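Local coordinates for transcriptional regulator (PDB 4IVN), which probably represses transcription of sialic acid catabolism genes by binding DNA, and binds the sugar phosphate N-acetylmannosamine 6-phosphate, at residues Y147-R151 against I152-A156; V265-T268 against A269-I273. All coordinates share one frame; numbering follows the deposited sequence.

Contact 1 (Y147-R151 against I152-A156); sequences YRLIR and IGKKA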
loop_
_atom_site.group_PDB
_atom_site.type_symbol
_atom_site.label_atom_id
_atom_site.label_comp_id
_atom_site.label_asym_id
_atom_site.label_seq_id
_atom_site.Cartn_x
_atom_site.Cartn_y
_atom_site.Cartn_z
ATOM N N TYR A 147 6.422 -1.959 -8.184
ATOM C CA TYR A 147 5.517 -1.341 -9.144
ATOM C C TYR A 147 5.983 -0.007 -9.629
ATOM O O TYR A 147 6.032 0.209 -10.853
ATOM C CB TYR A 147 4.041 -1.243 -8.583
ATOM C CG TYR A 147 3.172 -0.325 -9.429
ATOM C CD1 TYR A 147 2.487 -0.804 -10.546
ATOM C CD2 TYR A 147 3.112 1.071 -9.126
ATOM C CE1 TYR A 147 1.678 0.038 -11.356
ATOM C CE2 TYR A 147 2.323 1.912 -9.941
ATOM C CZ TYR A 147 1.616 1.382 -11.023
ATOM O OH TYR A 147 0.901 2.185 -11.817
ATOM N N ARG A 148 6.338 0.928 -8.726
ATOM C CA ARG A 148 6.695 2.240 -9.156
ATOM C C ARG A 148 8.050 2.194 -10.002
ATOM O O ARG A 148 8.241 2.968 -10.980
ATOM C CB ARG A 148 6.894 3.198 -7.936
ATOM C CG ARG A 148 5.572 3.578 -7.234
ATOM C CD ARG A 148 4.661 4.363 -8.209
ATOM N NE ARG A 148 5.281 5.644 -8.526
ATOM C CZ ARG A 148 5.379 6.717 -7.738
ATOM N NH1 ARG A 148 4.823 6.765 -6.526
ATOM N NH2 ARG A 148 6.065 7.768 -8.188
ATOM N N LEU A 149 8.946 1.299 -9.603
ATOM C CA LEU A 149 10.194 0.995 -10.423
ATOM C C LEU A 149 9.902 0.501 -11.822
ATOM O O LEU A 149 10.553 0.965 -12.760
ATOM C CB LEU A 149 11.180 0.034 -9.735
ATOM C CG LEU A 149 11.685 0.741 -8.420
ATOM C CD1 LEU A 149 12.461 -0.146 -7.448
ATOM C CD2 LEU A 149 12.464 2.040 -8.647
ATOM N N ILE A 150 8.983 -0.449 -11.952
ATOM C CA ILE A 150 8.624 -0.993 -13.235
ATOM C C ILE A 150 7.973 0.082 -14.112
ATOM O O ILE A 150 8.253 0.049 -15.334
ATOM C CB ILE A 150 7.697 -2.250 -13.037
ATOM C CG1 ILE A 150 8.564 -3.398 -12.574
ATOM C CG2 ILE A 150 6.902 -2.629 -14.352
ATOM C CD1 ILE A 150 7.709 -4.544 -12.003
ATOM N N ARG A 151 7.242 1.045 -13.504
ATOM C CA ARG A 151 6.662 2.177 -14.267
ATOM C C ARG A 151 7.758 3.008 -14.951
ATOM O O ARG A 151 7.588 3.450 -16.115
ATOM C CB ARG A 151 5.814 3.099 -13.372
ATOM C CG ARG A 151 4.405 2.506 -12.957
ATOM C CD ARG A 151 3.568 1.904 -14.072
ATOM N NE ARG A 151 3.282 2.892 -15.150
ATOM C CZ ARG A 151 2.453 3.936 -15.057
ATOM N NH1 ARG A 151 1.660 4.107 -14.000
ATOM N NH2 ARG A 151 2.372 4.791 -16.075
ATOM N N ILE A 152 8.880 3.211 -14.250
ATOM C CA ILE A 152 10.066 3.873 -14.858
ATOM C C ILE A 152 11.032 2.995 -15.625
ATOM O O ILE A 152 12.091 3.472 -16.078
ATOM C CB ILE A 152 10.773 4.783 -13.860
ATOM C CG1 ILE A 152 11.476 4.015 -12.711
ATOM C CG2 ILE A 152 9.717 5.774 -13.391
ATOM C CD1 ILE A 152 12.371 4.951 -11.895
ATOM N N GLY A 153 10.652 1.752 -15.850
ATOM C CA GLY A 153 11.390 0.880 -16.769
ATOM C C GLY A 153 12.584 0.190 -16.076
ATOM O O GLY A 153 13.438 -0.359 -16.754
ATOM N N LYS A 154 12.611 0.136 -14.730
ATOM C CA LYS A 154 13.716 -0.544 -14.039
ATOM C C LYS A 154 13.325 -2.020 -13.927
ATOM O O LYS A 154 12.087 -2.351 -13.785
ATOM C CB LYS A 154 13.921 -0.026 -12.614
ATOM C CG LYS A 154 14.381 1.446 -12.466
ATOM C CD LYS A 154 15.628 1.746 -13.295
ATOM C CE LYS A 154 16.891 1.259 -12.647
ATOM N NZ LYS A 154 18.056 2.033 -13.266
ATOM N N LYS A 155 14.316 -2.900 -13.857
ATOM C CA LYS A 155 13.926 -4.291 -13.469
ATOM C C LYS A 155 13.821 -4.351 -11.953
ATOM O O LYS A 155 14.818 -4.028 -11.273
ATOM C CB LYS A 155 15.028 -5.281 -13.949
ATOM C CG LYS A 155 15.200 -5.240 -15.486
ATOM C CD LYS A 155 13.869 -5.809 -16.046
ATOM C CE LYS A 155 13.947 -6.216 -17.521
ATOM N NZ LYS A 155 14.552 -5.116 -18.353
ATOM N N ALA A 156 12.658 -4.694 -11.415
ATOM C CA ALA A 156 12.503 -4.800 -9.962
ATOM C C ALA A 156 11.744 -6.056 -9.689
ATOM O O ALA A 156 10.715 -6.381 -10.342
ATOM C CB ALA A 156 11.771 -3.602 -9.383
#
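L149 lays its CB against the methyl of A156, with CB to CB at 3.7 Å, while its CD1 branch reaches the same methyl from farther out along the side chain. The A156 methyl therefore packs alongside L149 as the chain doubles back over the last helical turn into strand 156-159. The CB of K154 adds a second, looser contact to L149 CB, and I150 stretches its CD1 along the outer side to the backbone oxygen of A156. The reversal is built by the backbone: K154 N donates to L149 O at 3.0 Å, and G153 N to I150 O, also at 3.0 Å. Both donors stand above the plane of the carbonyl they meet, G153 N steeply so, 71° out of it. G153 takes up a positive phi of 85°, a backbone conformation that glycine adopts readily. Just before it, I152 N makes only a weak bond to R148 O, and I152 holds CG1 between its backbone N and carbonyl carbon (chi1 69°), bringing that atom to 3.2 Å from L149 O. On another side of the helix, R151 bends at chi2 and chi3, passing CG over one face of the Y147 ring, 3.5 Å above its plane and offset toward the rim. The fold-back returns NH1 to Y147 OH at 3.0 Å, with the hydroxyl oxygen at the guanidinium edge and nearly in its plane; NE bonds T268 OG1 and NH2 the backbone oxygen of V265. Y147 OH also bonds O3 of the bound N-acetylmannosamine 6-phosphate, so R151, itself part of the pocket, also holds the hydroxyl that meets the ligand. R148 turns elsewhere, to a salt bridge with D248. The 6→1 (K154-L149) and 5→2 (G153-I150) bonds form a Schellman motif with G153 as C-prime, closing helix 137-151 of the SIS domain beside the sugar-phosphate pocket.

Contact 2 (V265-T268 against A269-I273); sequences VQET and AEVVI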
loop_
_atom_site.group_PDB
_atom_site.type_symbol
_atom_site.label_atom_id
_atom_site.label_comp_id
_atom_site.label_asym_id
_atom_site.label_seq_id
_atom_site.Cartn_x
_atom_site.Cartn_y
_atom_site.Cartn_z
ATOM N N VAL A 265 7.287 5.976 -18.183
ATOM C CA VAL A 265 5.948 6.133 -17.530
ATOM C C VAL A 265 4.901 6.127 -18.634
ATOM O O VAL A 265 3.853 5.499 -18.513
ATOM C CB VAL A 265 5.842 7.430 -16.711
ATOM C CG1 VAL A 265 4.345 7.772 -16.381
ATOM C CG2 VAL A 265 6.732 7.397 -15.429
ATOM N N GLN A 266 5.200 6.806 -19.748
ATOM C CA GLN A 266 4.224 6.908 -20.819
ATOM C C GLN A 266 4.067 5.550 -21.506
ATOM O O GLN A 266 2.962 5.089 -21.733
ATOM C CB GLN A 266 4.642 7.986 -21.861
ATOM C CG GLN A 266 3.679 8.005 -23.057
ATOM C CD GLN A 266 4.044 9.077 -24.086
ATOM O OE1 GLN A 266 4.540 10.131 -23.738
ATOM N NE2 GLN A 266 3.746 8.814 -25.336
ATOM N N GLU A 267 5.189 4.927 -21.884
ATOM C CA GLU A 267 5.108 3.679 -22.589
ATOM C C GLU A 267 4.465 2.527 -21.761
ATOM O O GLU A 267 3.698 1.739 -22.324
ATOM C CB GLU A 267 6.491 3.238 -23.058
ATOM C CG GLU A 267 6.415 1.868 -23.768
ATOM C CD GLU A 267 7.527 1.704 -24.779
ATOM O OE1 GLU A 267 8.665 2.186 -24.514
ATOM O OE2 GLU A 267 7.249 1.102 -25.831
ATOM N N THR A 268 4.819 2.417 -20.476
ATOM C CA THR A 268 4.169 1.447 -19.570
ATOM C C THR A 268 2.622 1.692 -19.460
ATOM O O THR A 268 1.872 0.722 -19.381
ATOM C CB THR A 268 4.790 1.355 -18.157
ATOM O OG1 THR A 268 4.826 2.656 -17.522
ATOM C CG2 THR A 268 6.291 0.817 -18.250
ATOM N N ALA A 269 2.184 2.936 -19.533
ATOM C CA ALA A 269 0.759 3.322 -19.539
ATOM C C ALA A 269 0.098 2.931 -20.845
ATOM O O ALA A 269 -1.068 2.512 -20.877
ATOM C CB ALA A 269 0.628 4.864 -19.360
ATOM N N GLU A 270 0.802 3.156 -21.950
ATOM C CA GLU A 270 0.299 2.778 -23.260
ATOM C C GLU A 270 0.115 1.304 -23.489
ATOM O O GLU A 270 -0.936 0.900 -24.067
ATOM C CB GLU A 270 1.211 3.367 -24.411
ATOM C CG GLU A 270 0.973 4.891 -24.563
ATOM C CD GLU A 270 2.016 5.510 -25.486
ATOM O OE1 GLU A 270 2.958 4.778 -25.798
ATOM O OE2 GLU A 270 1.990 6.714 -25.797
ATOM N N VAL A 271 1.010 0.477 -22.976
ATOM C CA VAL A 271 0.928 -0.921 -23.387
ATOM C C VAL A 271 -0.169 -1.716 -22.621
ATOM O O VAL A 271 -0.461 -2.905 -22.988
ATOM C CB VAL A 271 2.298 -1.671 -23.332
ATOM C CG1 VAL A 271 3.356 -1.019 -24.281
ATOM C CG2 VAL A 271 2.784 -1.857 -21.867
ATOM N N VAL A 272 -0.705 -1.122 -21.554
ATOM C CA VAL A 272 -1.818 -1.773 -20.845
ATOM C C VAL A 272 -3.206 -1.318 -21.341
ATOM O O VAL A 272 -4.251 -1.871 -20.939
ATOM C CB VAL A 272 -1.701 -1.630 -19.314
ATOM C CG1 VAL A 272 -0.435 -2.396 -18.850
ATOM C CG2 VAL A 272 -1.774 -0.132 -18.911
ATOM N N ILE A 273 -3.235 -0.349 -22.256
ATOM C CA ILE A 273 -4.519 0.102 -22.883
ATOM C C ILE A 273 -5.295 -1.079 -23.468
ATOM O O ILE A 273 -6.547 -1.200 -23.226
ATOM C CB ILE A 273 -4.338 1.269 -23.909
ATOM C CG1 ILE A 273 -3.820 2.501 -23.190
ATOM C CG2 ILE A 273 -5.654 1.563 -24.696
ATOM C CD1 ILE A 273 -4.799 3.155 -22.165
#
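Q266 sends its amide across to the carboxylate of E270, one helical turn on, and NE2 donates to OE2 at 2.8 Å. The bond is fairly straight. OE2 lies close to the amide plane of Q266, yet the nitrogen approaches from above the carboxylate plane, 38° out of it; the two flat groups are turned 74° apart. Q266 reaches this place as an extended chain whose CG is anti to its own backbone N (chi1 175°), and Q266 CG also comes to 3.5 Å from E270 OE2. The backbone repeats the same four-residue spacing: E270 N donates to Q266 O at 2.9 Å in the carbonyl plane, A269 N to V265 O, and V271 N to E267 O at 3.0 Å. These are the i to i+4 bonds of helix 261-270; a type I beta turn spans E270 to I273, with I273 N bonded to E270 O. V265 O, already taken by A269 N, accepts a second bond from R151 NH2. T268 OG1 is hydrogen-bonded to S264 O and to R151 NE. V271 leans CG1 on E267 O at 3.4 Å and CG2 on T268 O. V272 sets both of its methyls near T268 O and touches the bound sugar phosphate, whereas Q266 and E270 pack on V76 and M72 of the second subunit.

How the contacts relate
Contact 1 comes first along the chain, at the end of helix 137-151 and the turn into strand 156-159, an outermost strand of the five-stranded parallel sheet within the chain; contact 2 lies far later, at the end of helix 261-270. Their centres are nevertheless only 12 Å apart, on the same side of the chain's centre. R151 bridges them, with NE to T268 OG1 at 2.8 Å and NH2 to V265 O at 2.9 Å, both probable hydrogen bonds. Two helix ends thus meet beside one ligand pocket, to which Y147, R151 and V272 belong. Both contacts also touch the second subunit, placing this pocket near the dimer interface.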